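WA352 (Oryza sativa subsp. indica, PDB 5ZT3) is a mitochondrial protein linked to cytoplasmic male sterility in rice, its molecular activity unsettled, represented here by an all-helical piece of the longer protein. Local coordinates at residues S31-R34 and R35-T39; M48-S51 and R52-E56; L61-E64 and I65-M69; A99-H102 and Q103-D106; T117-R120 and L121-R124. One frame throughout, in Å; residues are numbered along the deposited sequence.

Interaction 1 (S31-R34 and R35-T39); sequences SIQR and RLLGT
Arg35 folds back along helix 29-37 over the preceding turn, where Ser31 and Ile32 receive it. Its CB lies 3.6 Å from Ile32 O. The next atom, Arg35 CG, is set anti to its own carbonyl carbon (chi1 -72°) and passes 3.6 Å from Ser31 O. Beyond an extended chi2 the chain bends at chi3 (-122°), away from a staggered value, and this lays the guanidinium across the Ser31 carbonyl: Ser31 O sits over one face of the flat group, toward its rim. NE faces that oxygen at too poor an angle to bond. The same acceptor is instead held by Arg35 N, which reaches Ser31 O at 3.1 Å with an N-H...O angle of 156°. At the tip, NH1 comes 3.5 Å from Ile32 CG1. NH2 lies beside Ser31 OG, but so close and so badly angled that a bond there is doubtful. Firm partners lie elsewhere: NH2 makes a salt bridge with Asp27, NH1 one with Glu95, while Ser31 OG is hydrogen-bonded to Ser28 N. On the neighbouring flank Ile32 and Leu36 run side by side, CG2 of the former 4.1 Å from CD1 of the latter. Leu37 ends the helix, and Gly38 beyond it has positive phi; a water donates to Arg34 O at 2.7 Å and to Gly38 O at 2.8 Å, bridging the last turn. The chemistry implies an arginine with two environments: carbon and a carbonyl line its stem and one face, while two acids outside the helix probably offset its charge and fix its tip.

Interaction 2 (M48-S51 and R52-E56); sequences MQMS and RIQAE
Arg52 makes an i to i+4 salt bridge with Glu56 along helix 45-72, NE to Glu56 OE2 at 2.7 Å with an N-H...O angle of 160°, while its backbone ties it the other way to Met48, N to Met48 O at 3.0 Å. A bend at chi2 (70°) swings the arginine toward the following turn; the carboxylate oxygen lies in the guanidinium plane, whereas NE approaches from above the carboxylate plane, 39° out of it. Ser51 is the second polar point. Its hydroxyl, between the backbone N and the carbonyl carbon, is hydrogen-bonded to Asp47 O and to Gln33 NE2 of helix 29-37.

Further out, packing is mostly of aliphatic carbon on carbonyl oxygen. Gln54 CG lies 3.3 Å from Met50 O, and Ile53 CG1 lies 3.4 Å from Gln49 O. Met50 CE and Gln54 NE2 approach only to 4.2 Å. On the inner flank Ala55 CB sits 3.2 Å from Ser51 O, and these two small residues face Ile32 and Leu37 respectively. The contact thus has two characters, as in an amphipathic helix: small side chains and a well-bonded hydroxyl probably let helix 29-37 come close, while the charge of Arg52 is probably balanced within its own helix by Glu56.

Interaction 3 (L61-E64 and I65-M69); sequences LKVE and IIRKM
Val63 and Arg67 lie side by side and point the same way, one turn apart on helix 45-72, the long helix around which this all-helical domain packs. Val63 CG1 touches Arg67 CD at 4.0 Å, so the valine meets the aliphatic stem of the arginine; the bend of that chain at chi3 comes only beyond this point. Glu64, though near in sequence, keeps its carboxylate away from the Arg67 guanidinium, and no salt bridge forms.

The next pair is Lys62 and Ile66. Lys62 stretches out from CB to NZ with its outer torsions all close to 180°, and carries its ammonium to salt bridges with Glu95 and Asp27. Ile66 sets CG1 anti to its own carbonyl carbon (chi1 -71°), which brings that arm back over the preceding turn: CG1 lies 3.2 Å and CD1 3.4 Å from Lys62 O, and CD1 is 4.3 Å from Lys62 CB. Ile66 also packs on Met79 of helix 78-81. Cut back to an alanine, the residue loses CG1, CG2 and CD1, which would probably leave gaps beside the Lys62 stem and at Met79, with the root of this buried lysine less well packed.

Ile65 repeats the arrangement on another flank, its CG1 3.5 Å from Leu61 O; Leu61 itself packs against helix 98-111, and Ile65 against Leu121 of helix 116-124. Beneath the Ile66 arm the same carbonyl has a second partner: Ile66 N reaches Lys62 O at 2.8 Å.

Interaction 4 (A99-H102 and Q103-D106); sequences ARLH and QMLD
Two bends in Arg100, at chi2 (60°) and at chi3 (34°), short of a staggered value, curl its guanidinium alongside Gln103, whose own chain is fully extended. The two groups travel in the same direction and meet at their polar ends: NE donates to Gln103 OE1 at 3.0 Å, and NH2 adds a weak bond to the same OE1 at 3.2 Å. One carbonyl oxygen is therefore shared by two N-H groups at the guanidinium edge. The fit is imperfect, since the guanidinium and amide planes are 64° apart and NE comes from above the carbonyl plane.

Met104 packs against the outer side of the bend, SD beside Arg100 CG and CD. The two side chains cross obliquely, with Met104 SD 3.7 Å from Arg100 CD and Met104 CG 3.2 Å from Arg100 O. SD also lies 4.2 Å from Leu101 CD2, on the flank where Leu101 packs against Leu58 and Ile65 of helix 45-72, and Met104 against Thr117 and Leu121 of helix 116-124.

Along one face of helix 98-111 the contact is thus apolar and buried, at Leu101 and Met104; along the other, exposed, a neutral amide receives the arginine, hydrogen-bonding to it but probably leaving its charge unbalanced by this partner.

Interaction 5 (T117-R120 and L121-R124); sequences TFWR and LVER
Phe118 lies with one ring face under Val122 CG2, a CH-pi contact one turn along helix 116-124. The methyl carbon stands 3.7 Å from the ring centroid and 18° off its normal, closest to CZ at 3.5 Å. With CG anti to the backbone N (chi1 169°), Phe118 carries its ring outward from the helix, slightly back toward its start, and Val122 CG2 reaches back over the face while also lying 3.2 Å from Phe118 O. Trp119 joins this cluster: Phe118 CE2 sits over the centre of the indole face, and Val122 CG1 comes 4.3 Å from Trp119 CZ3, obliquely. Beyond the helix, Phe118 packs on Met69 and Leu72 of helix 45-72 and on Leu108 of helix 98-111. With a serine in place of Phe118 the ring is gone, which would probably strip Val122 CG2 of its aromatic surface and open a gap against Met69 and Leu108.

A buried pair is Thr117 and Leu121, side by side, with Thr117 CG2 3.8 Å from Leu121 CD1. The methyl faces the leucine while OG1 is hydrogen-bonded to Asp107.

On the exposed flank Arg120 and Arg124 run together in one direction. Arg120 CG lies over one face of the Arg124 guanidinium and Arg120 CD is 3.6 Å from its NH2, the two guanidinium planes being 55° apart. Arg124 NH1 is hydrogen-bonded to Ala85 O. Two cations this near, Arg120 NE being 4.7 Å from Arg124 NH2, probably repel; the contact they make is of carbon against a guanidinium face, whereas the aromatic side rests largely on apolar and CH-pi packing.

Interactions 2 and 3 share helix 45-72 but differ in setting: residues 61-69 form the most buried contact, while 48-56 are only partly covered, by helix 29-37. There interaction 1, a surface contact, touches interaction 2 through Gln33 NE2 and Ser51 OG, 3.1 Å apart, a probable hydrogen bond. Interactions 3, 4 and 5 meet mainly through apolar side chains, for instance Leu61 CD2 to Leu105 CD2 at 3.8 Å and Met69 CE to Phe118 CD1 at 3.7 Å, making one hydrophobic centre from three helices. Arg35 pairs with Asp27 and Glu95 outside its helix, acids Lys62 of interaction 3 shares; interactions 2 and 4 carry charge and amide pairing on outer flanks, interaction 5 aromatic contacts.

Interaction 1 (S31-R34 and R35-T39)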
loop_
_atom_site.group_PDB
_atom_site.type_symbol
_atom_site.label_atom_id
_atom_site.label_comp_id
_atom_site.label_asym_id
_atom_site.label_seq_id
_atom_site.Cartn_x
_atom_site.Cartn_y
_atom_site.Cartn_z
ATOM N N SER A 31 -2.995 6.220 -8.638
ATOM C CA SER A 31 -2.835 4.871 -9.165
ATOM C C SER A 31 -3.679 3.871 -8.385
ATOM O O SER A 31 -4.241 2.938 -8.972
ATOM C CB SER A 31 -1.358 4.466 -9.233
ATOM O OG SER A 31 -0.831 4.166 -7.953
ATOM N N ILE A 32 -3.817 4.070 -7.071
ATOM C CA ILE A 32 -4.699 3.209 -6.285
ATOM C C ILE A 32 -6.148 3.425 -6.693
ATOM O O ILE A 32 -6.920 2.466 -6.819
ATOM C CB ILE A 32 -4.479 3.444 -4.782
ATOM C CG1 ILE A 32 -3.069 3.016 -4.389
ATOM C CG2 ILE A 32 -5.538 2.724 -3.948
ATOM C CD1 ILE A 32 -2.640 3.522 -3.018
ATOM N N GLN A 33 -6.534 4.681 -6.907
ATOM C CA GLN A 33 -7.902 4.956 -7.337
ATOM C C GLN A 33 -8.214 4.259 -8.655
ATOM O O GLN A 33 -9.291 3.673 -8.815
ATOM C CB GLN A 33 -8.102 6.459 -7.476
ATOM C CG GLN A 33 -9.505 6.850 -7.876
ATOM C CD GLN A 33 -9.672 8.342 -7.971
ATOM O OE1 GLN A 33 -8.697 9.089 -7.999
ATOM N NE2 GLN A 33 -10.914 8.789 -8.012
ATOM N N ARG A 34 -7.271 4.289 -9.595
ATOM C CA ARG A 34 -7.449 3.591 -10.863
ATOM C C ARG A 34 -7.642 2.095 -10.651
ATOM O O ARG A 34 -8.501 1.471 -11.291
ATOM C CB ARG A 34 -6.237 3.880 -11.754
ATOM C CG ARG A 34 -6.255 3.259 -13.136
ATOM C CD ARG A 34 -5.253 3.977 -14.048
ATOM N NE ARG A 34 -3.857 3.749 -13.668
ATOM C CZ ARG A 34 -3.090 4.631 -13.030
ATOM N NH1 ARG A 34 -3.575 5.817 -12.685
ATOM N NH2 ARG A 34 -1.830 4.325 -12.735
ATOM N N ARG A 35 -6.866 1.494 -9.746
ATOM C CA ARG A 35 -7.043 0.071 -9.469
ATOM C C ARG A 35 -8.397 -0.210 -8.825
ATOM O O ARG A 35 -9.062 -1.190 -9.181
ATOM C CB ARG A 35 -5.877 -0.485 -8.640
ATOM C CG ARG A 35 -4.587 -0.598 -9.433
ATOM C CD ARG A 35 -3.400 -0.957 -8.551
ATOM N NE ARG A 35 -2.386 0.073 -8.679
ATOM C CZ ARG A 35 -1.828 0.679 -7.645
ATOM N NH1 ARG A 35 -2.185 0.334 -6.415
ATOM N NH2 ARG A 35 -0.916 1.623 -7.835
ATOM N N LEU A 36 -8.835 0.644 -7.895
ATOM C CA LEU A 36 -10.145 0.454 -7.275
ATOM C C LEU A 36 -11.265 0.550 -8.300
ATOM O O LEU A 36 -12.275 -0.155 -8.191
ATOM C CB LEU A 36 -10.370 1.464 -6.147
ATOM C CG LEU A 36 -9.422 1.338 -4.961
ATOM C CD1 LEU A 36 -9.671 2.460 -3.964
ATOM C CD2 LEU A 36 -9.595 -0.030 -4.314
ATOM N N LEU A 37 -11.113 1.425 -9.297
ATOM C CA LEU A 37 -12.130 1.560 -10.327
ATOM C C LEU A 37 -12.195 0.342 -11.246
ATOM O O LEU A 37 -13.243 0.094 -11.847
ATOM C CB LEU A 37 -11.904 2.852 -11.115
ATOM C CG LEU A 37 -12.247 4.136 -10.361
ATOM C CD1 LEU A 37 -11.691 5.358 -11.077
ATOM C CD2 LEU A 37 -13.756 4.277 -10.192
ATOM N N GLY A 38 -11.115 -0.418 -11.373
ATOM C CA GLY A 38 -11.178 -1.682 -12.095
ATOM C C GLY A 38 -11.513 -1.484 -13.561
ATOM O O GLY A 38 -10.896 -0.677 -14.266
ATOM N N THR A 39 -12.519 -2.216 -14.032
ATOM C CA THR A 39 -12.960 -2.129 -15.418
ATOM C C THR A 39 -13.985 -1.022 -15.646
ATOM O O THR A 39 -14.511 -0.900 -16.758
ATOM C CB THR A 39 -13.533 -3.473 -15.875
ATOM O OG1 THR A 39 -14.678 -3.794 -15.075
ATOM C CG2 THR A 39 -12.497 -4.570 -15.711
HETATM O O HOH W 1 -9.342 1.563 -13.863
#

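Interaction 2 (M48-S51 and R52-E56)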
loop_
_atom_site.group_PDB
_atom_site.type_symbol
_atom_site.label_atom_id
_atom_site.label_comp_id
_atom_site.label_asym_id
_atom_site.label_seq_id
_atom_site.Cartn_x
_atom_site.Cartn_y
_atom_site.Cartn_z
ATOM N N MET A 48 -16.213 8.109 -8.758
ATOM C CA MET A 48 -14.924 8.784 -8.641
ATOM C C MET A 48 -14.709 9.297 -7.226
ATOM O O MET A 48 -13.610 9.162 -6.671
ATOM C CB MET A 48 -14.841 9.931 -9.646
ATOM C CG MET A 48 -14.658 9.437 -11.060
ATOM S SD MET A 48 -14.390 10.720 -12.290
ATOM C CE MET A 48 -16.055 11.318 -12.547
ATOM N N GLN A 49 -15.746 9.876 -6.622
ATOM C CA GLN A 49 -15.636 10.366 -5.249
ATOM C C GLN A 49 -15.353 9.224 -4.280
ATOM O O GLN A 49 -14.456 9.320 -3.429
ATOM C CB GLN A 49 -16.930 11.075 -4.845
ATOM C CG GLN A 49 -17.103 12.472 -5.390
ATOM C CD GLN A 49 -18.501 13.007 -5.143
ATOM O OE1 GLN A 49 -19.213 12.533 -4.252
ATOM N NE2 GLN A 49 -18.903 13.998 -5.933
ATOM N N MET A 50 -16.121 8.135 -4.388
ATOM C CA MET A 50 -15.955 7.008 -3.479
ATOM C C MET A 50 -14.565 6.409 -3.599
ATOM O O MET A 50 -13.910 6.137 -2.587
ATOM C CB MET A 50 -17.006 5.936 -3.764
ATOM C CG MET A 50 -18.443 6.348 -3.484
ATOM S SD MET A 50 -18.662 6.904 -1.788
ATOM C CE MET A 50 -17.945 5.567 -0.862
ATOM N N SER A 51 -14.098 6.195 -4.831
ATOM C CA SER A 51 -12.786 5.598 -5.022
ATOM C C SER A 51 -11.673 6.523 -4.554
ATOM O O SER A 51 -10.662 6.040 -4.043
ATOM C CB SER A 51 -12.594 5.184 -6.479
ATOM O OG SER A 51 -12.707 6.300 -7.336
ATOM N N ARG A 52 -11.847 7.841 -4.679
ATOM C CA ARG A 52 -10.827 8.775 -4.208
ATOM C C ARG A 52 -10.689 8.717 -2.694
ATOM O O ARG A 52 -9.570 8.669 -2.165
ATOM C CB ARG A 52 -11.184 10.188 -4.668
ATOM C CG ARG A 52 -10.423 11.287 -3.952
ATOM C CD ARG A 52 -8.953 11.336 -4.332
ATOM N NE ARG A 52 -8.392 12.589 -3.836
ATOM C CZ ARG A 52 -8.267 13.691 -4.569
ATOM N NH1 ARG A 52 -8.619 13.682 -5.845
ATOM N NH2 ARG A 52 -7.768 14.796 -4.030
ATOM N N ILE A 53 -11.813 8.689 -1.976
ATOM C CA ILE A 53 -11.781 8.633 -0.519
ATOM C C ILE A 53 -11.107 7.347 -0.056
ATOM O O ILE A 53 -10.251 7.351 0.842
ATOM C CB ILE A 53 -13.212 8.760 0.035
ATOM C CG1 ILE A 53 -13.753 10.166 -0.226
ATOM C CG2 ILE A 53 -13.249 8.417 1.514
ATOM C CD1 ILE A 53 -15.242 10.296 0.012
ATOM N N GLN A 54 -11.468 6.223 -0.674
ATOM C CA GLN A 54 -10.863 4.950 -0.296
ATOM C C GLN A 54 -9.380 4.921 -0.643
ATOM O O GLN A 54 -8.569 4.388 0.125
ATOM C CB GLN A 54 -11.612 3.810 -0.984
ATOM C CG GLN A 54 -13.054 3.712 -0.521
ATOM C CD GLN A 54 -13.933 2.895 -1.446
ATOM O OE1 GLN A 54 -13.601 2.674 -2.612
ATOM N NE2 GLN A 54 -15.074 2.453 -0.928
ATOM N N ALA A 55 -9.007 5.484 -1.796
ATOM C CA ALA A 55 -7.603 5.471 -2.206
ATOM C C ALA A 55 -6.745 6.313 -1.281
ATOM O O ALA A 55 -5.613 5.931 -0.971
ATOM C CB ALA A 55 -7.468 5.966 -3.643
ATOM N N GLU A 56 -7.262 7.454 -0.819
ATOM C CA GLU A 56 -6.505 8.280 0.112
ATOM C C GLU A 56 -6.239 7.518 1.400
ATOM O O GLU A 56 -5.127 7.570 1.947
ATOM C CB GLU A 56 -7.282 9.566 0.404
ATOM C CG GLU A 56 -7.249 10.597 -0.711
ATOM C CD GLU A 56 -8.130 11.791 -0.411
ATOM O OE1 GLU A 56 -8.847 11.752 0.611
ATOM O OE2 GLU A 56 -8.114 12.765 -1.194
#

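Interaction 3 (L61-E64 and I65-M69)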
loop_
_atom_site.group_PDB
_atom_site.type_symbol
_atom_site.label_atom_id
_atom_site.label_comp_id
_atom_site.label_asym_id
_atom_site.label_seq_id
_atom_site.Cartn_x
_atom_site.Cartn_y
_atom_site.Cartn_z
ATOM N N LEU A 61 -1.968 4.670 4.732
ATOM C CA LEU A 61 -1.543 3.504 5.502
ATOM C C LEU A 61 -0.380 2.782 4.834
ATOM O O LEU A 61 0.574 2.361 5.505
ATOM C CB LEU A 61 -2.715 2.541 5.677
ATOM C CG LEU A 61 -3.453 2.580 7.007
ATOM C CD1 LEU A 61 -4.533 1.560 6.978
ATOM C CD2 LEU A 61 -2.510 2.306 8.148
ATOM N N LYS A 62 -0.453 2.594 3.515
ATOM C CA LYS A 62 0.647 1.946 2.813
ATOM C C LYS A 62 1.950 2.695 3.035
ATOM O O LYS A 62 2.997 2.077 3.247
ATOM C CB LYS A 62 0.366 1.897 1.321
ATOM C CG LYS A 62 -0.673 0.910 0.899
ATOM C CD LYS A 62 -0.639 0.823 -0.618
ATOM C CE LYS A 62 -1.836 0.103 -1.137
ATOM N NZ LYS A 62 -1.679 -0.139 -2.591
ATOM N N VAL A 63 1.905 4.025 2.993
ATOM C CA VAL A 63 3.121 4.810 3.181
ATOM C C VAL A 63 3.699 4.581 4.570
ATOM O O VAL A 63 4.913 4.432 4.729
ATOM C CB VAL A 63 2.870 6.298 2.880
ATOM C CG1 VAL A 63 4.077 7.144 3.269
ATOM C CG2 VAL A 63 2.558 6.484 1.406
ATOM N N GLU A 64 2.843 4.506 5.590
ATOM C CA GLU A 64 3.358 4.250 6.929
ATOM C C GLU A 64 4.043 2.891 7.001
ATOM O O GLU A 64 5.113 2.756 7.609
ATOM C CB GLU A 64 2.240 4.358 7.962
ATOM C CG GLU A 64 1.743 5.788 8.162
ATOM C CD GLU A 64 2.888 6.779 8.341
ATOM O OE1 GLU A 64 3.776 6.504 9.179
ATOM O OE2 GLU A 64 2.901 7.809 7.631
ATOM N N ILE A 65 3.454 1.876 6.378
ATOM C CA ILE A 65 4.059 0.545 6.372
ATOM C C ILE A 65 5.370 0.554 5.597
ATOM O O ILE A 65 6.378 -0.013 6.038
ATOM C CB ILE A 65 3.075 -0.491 5.801
ATOM C CG1 ILE A 65 1.885 -0.686 6.732
ATOM C CG2 ILE A 65 3.767 -1.820 5.536
ATOM C CD1 ILE A 65 0.715 -1.404 6.069
ATOM N N ILE A 66 5.366 1.185 4.421
ATOM C CA ILE A 66 6.543 1.216 3.562
ATOM C C ILE A 66 7.701 1.916 4.258
ATOM O O ILE A 66 8.842 1.440 4.223
ATOM C CB ILE A 66 6.184 1.870 2.215
ATOM C CG1 ILE A 66 5.288 0.934 1.403
ATOM C CG2 ILE A 66 7.431 2.255 1.436
ATOM C CD1 ILE A 66 4.566 1.641 0.250
ATOM N N ARG A 67 7.431 3.055 4.903
ATOM C CA ARG A 67 8.496 3.772 5.591
ATOM C C ARG A 67 9.035 2.955 6.755
ATOM O O ARG A 67 10.246 2.941 7.005
ATOM C CB ARG A 67 8.009 5.153 6.027
ATOM C CG ARG A 67 7.968 6.141 4.860
ATOM C CD ARG A 67 7.501 7.534 5.268
ATOM N NE ARG A 67 8.553 8.334 5.891
ATOM C CZ ARG A 67 9.686 8.713 5.298
ATOM N NH1 ARG A 67 10.578 9.432 5.970
ATOM N NH2 ARG A 67 9.940 8.388 4.034
ATOM N N LYS A 68 8.158 2.269 7.488
ATOM C CA LYS A 68 8.617 1.395 8.568
ATOM C C LYS A 68 9.506 0.281 8.026
ATOM O O LYS A 68 10.601 0.023 8.550
ATOM C CB LYS A 68 7.402 0.812 9.287
ATOM C CG LYS A 68 7.724 -0.121 10.437
ATOM C CD LYS A 68 8.321 0.643 11.605
ATOM C CE LYS A 68 8.181 -0.140 12.899
ATOM N NZ LYS A 68 8.717 0.608 14.074
ATOM N N MET A 69 9.048 -0.400 6.973
ATOM C CA MET A 69 9.821 -1.504 6.415
ATOM C C MET A 69 11.129 -1.033 5.794
ATOM O O MET A 69 12.105 -1.793 5.776
ATOM C CB MET A 69 9.003 -2.250 5.356
ATOM C CG MET A 69 7.877 -3.117 5.920
ATOM S SD MET A 69 8.468 -4.418 7.025
ATOM C CE MET A 69 9.569 -5.339 5.941
#

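Interaction 4 (A99-H102 and Q103-D106)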
loop_
_atom_site.group_PDB
_atom_site.type_symbol
_atom_site.label_atom_id
_atom_site.label_comp_id
_atom_site.label_asym_id
_atom_site.label_seq_id
_atom_site.Cartn_x
_atom_site.Cartn_y
_atom_site.Cartn_z
ATOM N N ALA A 99 -8.611 -2.847 6.900
ATOM C CA ALA A 99 -8.391 -3.348 8.254
ATOM C C ALA A 99 -7.168 -4.253 8.317
ATOM O O ALA A 99 -6.447 -4.258 9.321
ATOM C CB ALA A 99 -9.627 -4.084 8.763
ATOM N N ARG A 100 -6.919 -5.030 7.259
ATOM C CA ARG A 100 -5.729 -5.882 7.242
ATOM C C ARG A 100 -4.453 -5.047 7.240
ATOM O O ARG A 100 -3.475 -5.393 7.915
ATOM C CB ARG A 100 -5.773 -6.837 6.043
ATOM C CG ARG A 100 -4.434 -7.504 5.668
ATOM C CD ARG A 100 -3.831 -8.347 6.793
ATOM N NE ARG A 100 -4.835 -9.000 7.609
ATOM C CZ ARG A 100 -5.438 -10.145 7.301
ATOM N NH1 ARG A 100 -5.175 -10.768 6.154
ATOM N NH2 ARG A 100 -6.352 -10.661 8.127
ATOM N N LEU A 101 -4.437 -3.949 6.481
ATOM C CA LEU A 101 -3.285 -3.059 6.510
ATOM C C LEU A 101 -3.073 -2.488 7.906
ATOM O O LEU A 101 -1.934 -2.395 8.378
ATOM C CB LEU A 101 -3.459 -1.948 5.472
ATOM C CG LEU A 101 -3.353 -2.326 3.993
ATOM C CD1 LEU A 101 -3.694 -1.119 3.136
ATOM C CD2 LEU A 101 -1.962 -2.860 3.652
ATOM N N HIS A 102 -4.161 -2.114 8.591
ATOM C CA HIS A 102 -4.015 -1.663 9.974
ATOM C C HIS A 102 -3.433 -2.758 10.860
ATOM O O HIS A 102 -2.566 -2.490 11.701
ATOM C CB HIS A 102 -5.352 -1.170 10.535
ATOM C CG HIS A 102 -5.675 0.249 10.173
ATOM N ND1 HIS A 102 -5.201 1.327 10.891
ATOM C CD2 HIS A 102 -6.433 0.765 9.179
ATOM C CE1 HIS A 102 -5.644 2.446 10.345
ATOM N NE2 HIS A 102 -6.386 2.133 9.300
ATOM N N GLN A 103 -3.884 -4.001 10.676
ATOM C CA GLN A 103 -3.338 -5.108 11.460
ATOM C C GLN A 103 -1.848 -5.286 11.192
ATOM O O GLN A 103 -1.061 -5.506 12.121
ATOM C CB GLN A 103 -4.101 -6.394 11.147
ATOM C CG GLN A 103 -3.597 -7.614 11.909
ATOM C CD GLN A 103 -4.336 -8.886 11.534
ATOM O OE1 GLN A 103 -5.079 -8.922 10.550
ATOM N NE2 GLN A 103 -4.131 -9.940 12.314
ATOM N N MET A 104 -1.442 -5.182 9.923
ATOM C CA MET A 104 -0.031 -5.322 9.571
ATOM C C MET A 104 0.805 -4.211 10.193
ATOM O O MET A 104 1.885 -4.473 10.748
ATOM C CB MET A 104 0.097 -5.320 8.044
ATOM C CG MET A 104 -0.536 -6.552 7.405
ATOM S SD MET A 104 -0.824 -6.428 5.639
ATOM C CE MET A 104 0.834 -6.121 5.072
ATOM N N LEU A 105 0.321 -2.966 10.127
ATOM C CA LEU A 105 1.060 -1.859 10.727
ATOM C C LEU A 105 1.175 -2.033 12.237
ATOM O O LEU A 105 2.248 -1.806 12.818
ATOM C CB LEU A 105 0.396 -0.529 10.377
ATOM C CG LEU A 105 1.123 0.694 10.940
ATOM C CD1 LEU A 105 2.534 0.769 10.393
ATOM C CD2 LEU A 105 0.359 1.976 10.649
ATOM N N ASP A 106 0.092 -2.470 12.891
ATOM C CA ASP A 106 0.154 -2.706 14.333
ATOM C C ASP A 106 1.190 -3.771 14.671
ATOM O O ASP A 106 1.923 -3.646 15.664
ATOM C CB ASP A 106 -1.218 -3.117 14.871
ATOM C CG ASP A 106 -1.150 -3.661 16.290
ATOM O OD1 ASP A 106 -1.076 -2.847 17.231
ATOM O OD2 ASP A 106 -1.171 -4.900 16.464
#

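Interaction 5 (T117-R120 and L121-R124)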
loop_
_atom_site.group_PDB
_atom_site.type_symbol
_atom_site.label_atom_id
_atom_site.label_comp_id
_atom_site.label_asym_id
_atom_site.label_seq_id
_atom_site.Cartn_x
_atom_site.Cartn_y
_atom_site.Cartn_z
ATOM N N THR A 117 4.579 -10.170 10.208
ATOM C CA THR A 117 4.412 -9.223 9.110
ATOM C C THR A 117 5.751 -8.836 8.506
ATOM O O THR A 117 5.890 -8.782 7.280
ATOM C CB THR A 117 3.670 -7.977 9.589
ATOM O OG1 THR A 117 2.352 -8.348 10.005
ATOM C CG2 THR A 117 3.556 -6.954 8.470
ATOM N N PHE A 118 6.749 -8.556 9.347
ATOM C CA PHE A 118 8.071 -8.219 8.830
ATOM C C PHE A 118 8.577 -9.303 7.884
ATOM O O PHE A 118 9.008 -9.015 6.764
ATOM C CB PHE A 118 9.055 -8.008 9.978
ATOM C CG PHE A 118 10.480 -7.927 9.530
ATOM C CD1 PHE A 118 10.992 -6.737 9.036
ATOM C CD2 PHE A 118 11.322 -9.029 9.603
ATOM C CE1 PHE A 118 12.310 -6.647 8.633
ATOM C CE2 PHE A 118 12.641 -8.949 9.194
ATOM C CZ PHE A 118 13.136 -7.751 8.708
ATOM N N TRP A 119 8.530 -10.561 8.323
ATOM C CA TRP A 119 9.082 -11.639 7.506
ATOM C C TRP A 119 8.248 -11.883 6.254
ATOM O O TRP A 119 8.798 -12.155 5.177
ATOM C CB TRP A 119 9.250 -12.905 8.342
ATOM C CG TRP A 119 10.457 -12.808 9.170
ATOM C CD1 TRP A 119 10.522 -12.637 10.520
ATOM C CD2 TRP A 119 11.799 -12.799 8.690
ATOM N NE1 TRP A 119 11.835 -12.558 10.919
ATOM C CE2 TRP A 119 12.637 -12.659 9.812
ATOM C CE3 TRP A 119 12.378 -12.933 7.425
ATOM C CZ2 TRP A 119 14.024 -12.628 9.701
ATOM C CZ3 TRP A 119 13.752 -12.902 7.322
ATOM C CH2 TRP A 119 14.559 -12.756 8.451
ATOM N N ARG A 120 6.930 -11.786 6.367
ATOM C CA ARG A 120 6.100 -11.931 5.181
ATOM C C ARG A 120 6.440 -10.871 4.137
ATOM O O ARG A 120 6.576 -11.178 2.946
ATOM C CB ARG A 120 4.631 -11.867 5.577
ATOM C CG ARG A 120 3.686 -12.058 4.422
ATOM C CD ARG A 120 2.263 -12.288 4.890
ATOM N NE ARG A 120 2.090 -13.610 5.487
ATOM C CZ ARG A 120 1.864 -13.827 6.778
ATOM N NH1 ARG A 120 1.720 -15.066 7.229
ATOM N NH2 ARG A 120 1.776 -12.809 7.624
ATOM N N LEU A 121 6.616 -9.625 4.576
ATOM C CA LEU A 121 6.898 -8.532 3.650
ATOM C C LEU A 121 8.320 -8.616 3.096
ATOM O O LEU A 121 8.540 -8.318 1.916
ATOM C CB LEU A 121 6.618 -7.193 4.327
ATOM C CG LEU A 121 5.155 -6.977 4.697
ATOM C CD1 LEU A 121 4.973 -5.582 5.260
ATOM C CD2 LEU A 121 4.286 -7.182 3.468
ATOM N N VAL A 122 9.293 -9.020 3.920
ATOM C CA VAL A 122 10.653 -9.229 3.425
ATOM C C VAL A 122 10.653 -10.197 2.252
ATOM O O VAL A 122 11.356 -9.994 1.254
ATOM C CB VAL A 122 11.565 -9.730 4.561
ATOM C CG1 VAL A 122 12.841 -10.390 3.996
ATOM C CG2 VAL A 122 11.923 -8.580 5.481
ATOM N N GLU A 123 9.875 -11.274 2.362
ATOM C CA GLU A 123 9.864 -12.284 1.310
ATOM C C GLU A 123 9.218 -11.767 0.031
ATOM O O GLU A 123 9.658 -12.128 -1.065
ATOM C CB GLU A 123 9.182 -13.553 1.825
ATOM C CG GLU A 123 9.079 -14.689 0.801
ATOM C CD GLU A 123 10.431 -15.107 0.246
ATOM O OE1 GLU A 123 11.439 -14.999 0.983
ATOM O OE2 GLU A 123 10.489 -15.548 -0.924
ATOM N N ARG A 124 8.213 -10.901 0.145
ATOM C CA ARG A 124 7.473 -10.422 -1.020
ATOM C C ARG A 124 8.247 -9.392 -1.836
ATOM O O ARG A 124 8.132 -9.369 -3.068
ATOM C CB ARG A 124 6.173 -9.761 -0.569
ATOM C CG ARG A 124 5.109 -10.689 -0.067
ATOM C CD ARG A 124 3.886 -9.888 0.285
ATOM N NE ARG A 124 2.817 -10.694 0.861
ATOM C CZ ARG A 124 1.696 -10.180 1.354
ATOM N NH1 ARG A 124 1.503 -8.865 1.335
ATOM N NH2 ARG A 124 0.770 -10.982 1.862
#